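PDB 4QIT: nitronate monooxygenase family protein from Pseudomonas aeruginosa, which uses FMN and molecular oxygen to catalyse the oxidative denitrification of alkyl nitronates, the toxin propionate 3-nitronate being its best substrate. Local coordinates for residues V179-I184 with R209-R214. The protein carries 1 engineered substitution. Sequence-based numbering, arbitrary orientation.
Sequences VVAQGI and RLLAAR. With FMN (flavin mononucleotide), chain C.
V179 and A181 meet L211 where strand 178-182 of the TIM barrel packs against helix 204-212, one of the helices that surround the parallel strands. V179 turns its CB outward to the helix, and its CG1 lies 4.3 Å from CD2 of L211, a looser apolar contact than the next one along the strand. V180 faces the other way, into the barrel, and its backbone bonds to V160 and A162 tie the strand to its neighbour 157-162. With A181 the outward side returns: its CB touches the same L211 methyl, CD2, at 3.7 Å, so a single leucine branch bridges two strand residues. L211 also packs on P165 and A168 of helix 165-173 and on V219 of strand 219-222. Q182 again points inward, to the cofactor. Its CG is anti to the backbone N (chi1 -171°) and the extended chain carries the amide to the FMN ribityl group, while OE1 accepts a bond from G191 N. NE2 also donates to S189 O, which helps fix the amide's rotation, and its nearly straight bond to O3' of FMN measures 3.1 Å, with an N-H...O angle of 163°.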
ATOM      1  N   VAL A 179       5.473 -18.335   4.885  1.00 10.82           N
ATOM      2  CA  VAL A 179       5.306 -17.371   3.805  1.00 10.55           C
ATOM      3  C   VAL A 179       5.725 -15.997   4.319  1.00 10.67           C
ATOM      4  O   VAL A 179       5.360 -15.594   5.432  1.00 10.51           O
ATOM      5  CB  VAL A 179       3.851 -17.363   3.254  1.00 10.74           C
ATOM      6  CG1 VAL A 179       2.839 -16.954   4.335  1.00 12.12           C
ATOM      7  CG2 VAL A 179       3.741 -16.441   2.038  1.00 11.39           C
ATOM      8  N   VAL A 180       6.534 -15.308   3.524  1.00 10.27           N
ATOM      9  CA  VAL A 180       6.894 -13.924   3.828  1.00 10.25           C
ATOM     10  C   VAL A 180       5.939 -13.033   3.051  1.00 10.62           C
ATOM     11  O   VAL A 180       6.001 -12.946   1.820  1.00 11.93           O
ATOM     12  CB  VAL A 180       8.340 -13.610   3.445  1.00  9.79           C
ATOM     13  CG1 VAL A 180       8.661 -12.155   3.760  1.00 13.00           C
ATOM     14  CG2 VAL A 180       9.313 -14.548   4.177  1.00 11.32           C
ATOM     15  N   ALA A 181       5.034 -12.396   3.778  1.00  8.28           N
ATOM     16  CA  ALA A 181       4.002 -11.567   3.181  1.00  9.44           C
ATOM     17  C   ALA A 181       4.576 -10.189   2.923  1.00  9.55           C
ATOM     18  O   ALA A 181       4.740  -9.404   3.860  1.00  9.31           O
ATOM     19  CB  ALA A 181       2.827 -11.474   4.117  1.00 10.34           C
ATOM     20  N   GLN A 182       4.868  -9.890   1.661  1.00  7.80           N
ATOM     21  CA  GLN A 182       5.463  -8.607   1.310  1.00  9.35           C
ATOM     22  C   GLN A 182       4.407  -7.603   0.876  1.00  7.40           C
ATOM     23  O   GLN A 182       3.811  -7.732  -0.208  1.00  8.08           O
ATOM     24  CB  GLN A 182       6.494  -8.780   0.199  1.00  9.14           C
ATOM     25  CG  GLN A 182       7.291  -7.520  -0.055  1.00 10.04           C
ATOM     26  CD  GLN A 182       7.972  -7.517  -1.419  1.00 12.53           C
ATOM     27  OE1 GLN A 182       7.313  -7.687  -2.439  1.00 11.96           O
ATOM     28  NE2 GLN A 182       9.291  -7.303  -1.441  1.00 13.30           N
ATOM     29  N   GLY A 183       4.210  -6.583   1.703  1.00  7.22           N
ATOM     30  CA  GLY A 183       3.263  -5.523   1.403  1.00  7.58           C
ATOM     31  C   GLY A 183       3.858  -4.502   0.444  1.00  7.43           C
ATOM     32  O   GLY A 183       5.083  -4.464   0.218  1.00  7.93           O
ATOM     33  N   ILE A 184       2.983  -3.643  -0.091  1.00  8.32           N
ATOM     34  CA  ILE A 184       3.390  -2.615  -1.042  1.00  9.05           C
ATOM     35  C   ILE A 184       4.434  -1.668  -0.436  1.00  8.74           C
ATOM     36  O   ILE A 184       5.249  -1.097  -1.158  1.00  7.82           O
ATOM     37  CB  ILE A 184       2.159  -1.829  -1.604  1.00 10.76           C
ATOM     38  CG1 ILE A 184       2.503  -1.104  -2.917  1.00 11.62           C
ATOM     39  CG2 ILE A 184       1.643  -0.840  -0.588  1.00 11.64           C
ATOM     40  CD1 ILE A 184       3.023  -1.990  -4.013  1.00 12.67           C
ATOM     41  N   ARG A 209      -3.107  -9.623   7.374  1.00  9.28           N
ATOM     42  CA  ARG A 209      -4.367 -10.083   7.941  1.00  8.53           C
ATOM     43  C   ARG A 209      -5.018 -11.146   7.063  1.00 11.00           C
ATOM     44  O   ARG A 209      -5.527 -12.150   7.565  1.00 11.70           O
ATOM     45  CB  ARG A 209      -5.325  -8.915   8.150  1.00 10.15           C
ATOM     46  CG  ARG A 209      -6.580  -9.336   8.892  1.00 10.08           C
ATOM     47  CD  ARG A 209      -6.379  -9.323  10.413  1.00 12.10           C
ATOM     48  NE  ARG A 209      -7.439 -10.079  11.069  1.00 19.43           N
ATOM     49  CZ  ARG A 209      -7.312 -11.332  11.489  1.00 21.65           C
ATOM     50  NH1 ARG A 209      -8.344 -11.937  12.062  1.00 23.56           N
ATOM     51  NH2 ARG A 209      -6.152 -11.982  11.352  1.00 18.56           N
ATOM     52  N   LEU A 210      -5.011 -10.932   5.752  1.00 10.46           N
ATOM     53  CA  LEU A 210      -5.606 -11.885   4.821  1.00 11.08           C
ATOM     54  C   LEU A 210      -4.914 -13.243   4.884  1.00 13.08           C
ATOM     55  O   LEU A 210      -5.566 -14.288   4.922  1.00 14.98           O
ATOM     56  CB  LEU A 210      -5.545 -11.344   3.389  1.00  8.78           C
ATOM     57  CG  LEU A 210      -6.462 -10.156   3.075  1.00 10.63           C
ATOM     58  CD1 LEU A 210      -6.109  -9.500   1.741  1.00 10.92           C
ATOM     59  CD2 LEU A 210      -7.934 -10.579   3.086  1.00 13.76           C
ATOM     60  N   LEU A 211      -3.589 -13.230   4.893  1.00 10.60           N
ATOM     61  CA  LEU A 211      -2.836 -14.470   4.934  1.00 11.01           C
ATOM     62  C   LEU A 211      -2.942 -15.167   6.299  1.00 14.95           C
ATOM     63  O   LEU A 211      -3.017 -16.388   6.353  1.00 14.70           O
ATOM     64  CB  LEU A 211      -1.382 -14.224   4.540  1.00 12.76           C
ATOM     65  CG  LEU A 211      -1.025 -14.357   3.053  1.00 16.72           C
ATOM     66  CD1 LEU A 211      -2.087 -13.809   2.092  1.00 16.47           C
ATOM     67  CD2 LEU A 211       0.362 -13.806   2.737  1.00 12.89           C
ATOM     68  N   ALA A 212      -2.958 -14.404   7.390  1.00 13.17           N
ATOM     69  CA  ALA A 212      -3.094 -14.990   8.724  1.00 13.49           C
ATOM     70  C   ALA A 212      -4.489 -15.583   8.905  1.00 18.43           C
ATOM     71  O   ALA A 212      -4.652 -16.643   9.517  1.00 19.50           O
ATOM     72  CB  ALA A 212      -2.807 -13.954   9.808  1.00 12.45           C
ATOM     73  N   ALA A 213      -5.497 -14.907   8.365  1.00 17.19           N
ATOM     74  CA  ALA A 213      -6.868 -15.399   8.439  1.00 21.15           C
ATOM     75  C   ALA A 213      -7.031 -16.749   7.732  1.00 28.63           C
ATOM     76  O   ALA A 213      -8.049 -17.421   7.905  1.00 27.70           O
ATOM     77  CB  ALA A 213      -7.825 -14.377   7.858  1.00 23.36           C
ATOM     78  N   ARG A 214      -6.026 -17.139   6.946  1.00 26.30           N
ATOM     79  CA  ARG A 214      -6.030 -18.422   6.242  1.00 29.55           C
ATOM     80  C   ARG A 214      -5.647 -19.599   7.147  1.00 31.62           C
ATOM     81  O   ARG A 214      -5.861 -20.760   6.786  1.00 36.66           O
ATOM     82  CB  ARG A 214      -5.101 -18.364   5.029  1.00 25.62           C
ATOM     83  CG  ARG A 214      -5.831 -18.497   3.711  1.00 36.88           C
ATOM     84  CD  ARG A 214      -4.957 -18.102   2.534  1.00 41.67           C
ATOM     85  NE  ARG A 214      -5.572 -18.494   1.267  1.00 38.40           N
ATOM     86  CZ  ARG A 214      -4.959 -19.214   0.336  1.00 37.90           C
ATOM     87  NH1 ARG A 214      -3.706 -19.601   0.521  1.00 37.62           N
ATOM     88  NH2 ARG A 214      -5.593 -19.537  -0.785  1.00 41.86           N
TER
HETATM   89  N1  FMN C 401      14.334  -9.448  -0.955  1.00 26.23           N
HETATM   90  C2  FMN C 401      14.876 -10.597  -1.514  1.00 22.75           C
HETATM   91  O2  FMN C 401      14.198 -11.616  -1.552  1.00 31.43           O
HETATM   92  N3  FMN C 401      16.165 -10.625  -1.996  1.00 21.59           N
HETATM   93  C4  FMN C 401      16.916  -9.470  -1.947  1.00 21.28           C
HETATM   94  O4  FMN C 401      18.066  -9.441  -2.378  1.00 20.96           O
HETATM   95  C4A FMN C 401      16.376  -8.319  -1.403  1.00 27.42           C
HETATM   96  N5  FMN C 401      17.150  -7.189  -1.374  1.00 27.68           N
HETATM   97  C5A FMN C 401      16.665  -6.027  -0.824  1.00 23.83           C
HETATM   98  C6  FMN C 401      17.491  -4.912  -0.804  1.00 22.71           C
HETATM   99  C7  FMN C 401      17.056  -3.726  -0.251  1.00 21.93           C
HETATM  100  C7M FMN C 401      18.017  -2.571  -0.246  1.00 23.97           C
HETATM  101  C8  FMN C 401      15.764  -3.640   0.269  1.00 21.00           C
HETATM  102  C8M FMN C 401      15.270  -2.349   0.856  1.00 22.62           C
HETATM  103  C9  FMN C 401      14.932  -4.765   0.241  1.00 23.22           C
HETATM  104  C9A FMN C 401      15.379  -5.975  -0.303  1.00 24.50           C
HETATM  105  N10 FMN C 401      14.578  -7.118  -0.339  1.00 25.57           N
HETATM  106  C10 FMN C 401      15.081  -8.290  -0.899  1.00 24.26           C
HETATM  107  C1' FMN C 401      13.167  -7.075   0.191  1.00 23.08           C
HETATM  108  C2' FMN C 401      13.056  -7.522   1.638  1.00 23.73           C
HETATM  109  O2' FMN C 401      13.166  -8.920   1.704  1.00 23.23           O
HETATM  110  C3' FMN C 401      11.708  -7.133   2.229  1.00 20.65           C
HETATM  111  O3' FMN C 401      10.637  -7.453   1.366  1.00 19.08           O
HETATM  112  C4' FMN C 401      11.708  -5.633   2.427  1.00 18.01           C
HETATM  113  O4' FMN C 401      13.001  -5.208   2.818  1.00 20.42           O
HETATM  114  C5' FMN C 401      10.727  -5.291   3.535  1.00 17.85           C
HETATM  115  O5' FMN C 401      10.491  -3.924   3.386  1.00 10.56           O
HETATM  116  P   FMN C 401      11.144  -2.853   4.364  1.00  7.93           P
HETATM  117  O1P FMN C 401      11.512  -3.518   5.664  1.00 10.49           O
HETATM  118  O2P FMN C 401      10.143  -1.749   4.518  1.00  8.78           O
HETATM  119  O3P FMN C 401      12.379  -2.392   3.663  1.00 10.36           O